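Local coordinates for protein probable fumarate reductase Ifc3 (Shewanella frigidimarina, PDB 1QO8) that catalyses the essentially one-way reduction of fumarate to succinate in vitro, carrying one FAD and four covalently bound c-type hemes per subunit, at residues D266-S271 and G295-G300. Residues are numbered along the deposited sequence; the frame is centred on the assembly and turned at random.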
loop_
_atom_site.group_PDB
_atom_site.type_symbol
_atom_site.label_atom_id
_atom_site.label_comp_id
_atom_site.label_asym_id
_atom_site.label_seq_id
_atom_site.Cartn_x
_atom_site.Cartn_y
_atom_site.Cartn_z
ATOM N N ASP A 266 -9.739 29.112 17.916
ATOM C CA ASP A 266 -9.751 28.178 19.032
ATOM C C ASP A 266 -9.743 26.746 18.504
ATOM O O ASP A 266 -10.584 26.453 17.621
ATOM C CB ASP A 266 -10.934 28.485 19.955
ATOM C CG ASP A 266 -10.698 29.843 20.645
ATOM O OD1 ASP A 266 -9.595 30.453 20.483
ATOM O OD2 ASP A 266 -11.636 30.279 21.355
ATOM N N THR A 267 -8.977 25.812 19.027
ATOM C CA THR A 267 -9.174 24.437 18.599
ATOM C C THR A 267 -10.478 23.822 19.099
ATOM O O THR A 267 -10.777 23.879 20.305
ATOM C CB THR A 267 -7.936 23.633 18.990
ATOM O OG1 THR A 267 -8.146 22.183 18.880
ATOM C CG2 THR A 267 -7.722 24.051 20.404
ATOM N N ARG A 268 -11.231 23.117 18.260
ATOM C CA ARG A 268 -12.330 22.308 18.800
ATOM C C ARG A 268 -11.782 20.939 19.154
ATOM O O ARG A 268 -11.528 20.174 18.237
ATOM C CB ARG A 268 -13.416 22.187 17.748
ATOM C CG ARG A 268 -14.883 22.138 17.923
ATOM C CD ARG A 268 -15.696 22.359 16.596
ATOM N NE ARG A 268 -15.904 23.780 16.314
ATOM C CZ ARG A 268 -16.976 24.193 15.566
ATOM N NH1 ARG A 268 -17.795 23.267 15.056
ATOM N NH2 ARG A 268 -17.229 25.470 15.326
ATOM N N LEU A 269 -11.778 20.544 20.396
ATOM C CA LEU A 269 -11.237 19.336 20.945
ATOM C C LEU A 269 -12.309 18.275 20.937
ATOM O O LEU A 269 -13.506 18.509 20.723
ATOM C CB LEU A 269 -10.707 19.698 22.346
ATOM C CG LEU A 269 -9.478 20.672 22.355
ATOM C CD1 LEU A 269 -9.192 21.193 23.748
ATOM C CD2 LEU A 269 -8.306 19.984 21.715
ATOM N N ASN A 270 -11.881 17.046 21.190
ATOM C CA ASN A 270 -12.705 15.824 21.228
ATOM C C ASN A 270 -13.697 15.849 20.041
ATOM O O ASN A 270 -14.841 15.415 20.170
ATOM C CB ASN A 270 -13.387 15.696 22.558
ATOM C CG ASN A 270 -12.499 16.023 23.736
ATOM O OD1 ASN A 270 -11.526 15.285 24.054
ATOM N ND2 ASN A 270 -12.825 17.108 24.495
ATOM N N SER A 271 -13.201 16.194 18.860
ATOM C CA SER A 271 -13.924 16.272 17.600
ATOM C C SER A 271 -13.142 15.502 16.518
ATOM O O SER A 271 -12.180 16.014 15.935
ATOM C CB SER A 271 -13.948 17.773 17.195
ATOM O OG SER A 271 -14.641 18.389 18.287
ATOM N N GLY A 295 -22.147 14.726 19.044
ATOM C CA GLY A 295 -22.481 13.640 18.125
ATOM C C GLY A 295 -21.984 14.014 16.744
ATOM O O GLY A 295 -21.071 14.858 16.572
ATOM N N TYR A 296 -22.641 13.473 15.729
ATOM C CA TYR A 296 -22.203 13.594 14.350
ATOM C C TYR A 296 -22.834 14.785 13.706
ATOM O O TYR A 296 -24.066 14.960 13.828
ATOM C CB TYR A 296 -22.539 12.362 13.526
ATOM C CG TYR A 296 -21.774 11.110 13.933
ATOM C CD1 TYR A 296 -22.137 10.366 15.050
ATOM C CD2 TYR A 296 -20.683 10.692 13.196
ATOM C CE1 TYR A 296 -21.418 9.236 15.370
ATOM C CE2 TYR A 296 -19.977 9.549 13.511
ATOM C CZ TYR A 296 -20.329 8.843 14.599
ATOM O OH TYR A 296 -19.653 7.707 14.946
ATOM N N TYR A 297 -22.062 15.548 12.979
ATOM C CA TYR A 297 -22.581 16.737 12.306
ATOM C C TYR A 297 -21.668 17.091 11.143
ATOM O O TYR A 297 -20.507 16.620 11.156
ATOM C CB TYR A 297 -22.687 17.935 13.207
ATOM C CG TYR A 297 -21.431 18.569 13.726
ATOM C CD1 TYR A 297 -20.776 17.967 14.804
ATOM C CD2 TYR A 297 -20.912 19.713 13.170
ATOM C CE1 TYR A 297 -19.601 18.532 15.301
ATOM C CE2 TYR A 297 -19.747 20.272 13.664
ATOM C CZ TYR A 297 -19.102 19.663 14.738
ATOM O OH TYR A 297 -17.975 20.225 15.251
ATOM N N MET A 298 -22.101 17.936 10.244
ATOM C CA MET A 298 -21.324 18.197 9.047
ATOM C C MET A 298 -20.967 19.679 9.148
ATOM O O MET A 298 -21.824 20.471 9.498
ATOM C CB MET A 298 -21.985 17.943 7.695
ATOM C CG MET A 298 -21.355 18.524 6.434
ATOM S SD MET A 298 -22.173 17.938 4.894
ATOM C CE MET A 298 -21.375 18.991 3.699
ATOM N N ILE A 299 -19.707 19.942 8.805
ATOM C CA ILE A 299 -19.219 21.277 8.601
ATOM C C ILE A 299 -19.024 21.428 7.080
ATOM O O ILE A 299 -18.340 20.579 6.560
ATOM C CB ILE A 299 -17.856 21.518 9.294
ATOM C CG1 ILE A 299 -17.950 21.350 10.809
ATOM C CG2 ILE A 299 -17.243 22.849 8.940
ATOM C CD1 ILE A 299 -16.587 21.294 11.509
ATOM N N GLY A 300 -19.579 22.455 6.448
ATOM C CA GLY A 300 -19.305 22.611 4.999
ATOM C C GLY A 300 -18.162 23.610 4.932
ATOM O O GLY A 300 -18.000 24.487 5.811
HETATM O O HOH W 1 -17.176 19.238 17.691
#
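Tyr297, third residue of 295-300, reaches Arg268 with its phenol oxygen and illustrates how one hydroxyl can tie two sheets together. Its CG sits between the backbone N and the carbonyl carbon (chi1 68°), which sends the ring out from the strand toward 266-271. There Arg268 NH1 donates to Tyr297 OH over 3.1 Å, the oxygen lying in the guanidinium plane and the bond fairly straight at 158°. The two flat groups are turned 32° from each other. Arg268 CD also approaches Tyr297 OH, at 3.4 Å. A water 2.8 Å from Tyr297 OH donates to Ser271 OG, whose own hydroxyl turns back to Leu269 O; Ser271 itself touches the FAD. Two residues on, Ile299 brings CD1 to 4.2 Å from Arg268 NH1, a purely van der Waals approach. The same NH1 forms a salt bridge with Glu120, so a methionine in place of Arg268 would probably take this positive charge away from the Glu120 carboxylate and leave Tyr297 OH without the N-H that Arg268 supplies. The arrangement joins strand 267-268, at one edge of the parallel, Rossmann-type sheet, to strand 295-301 of the four-stranded mixed sheet packed against it, a pairing of sheets characteristic of FAD-binding domains in the fumarate reductase family.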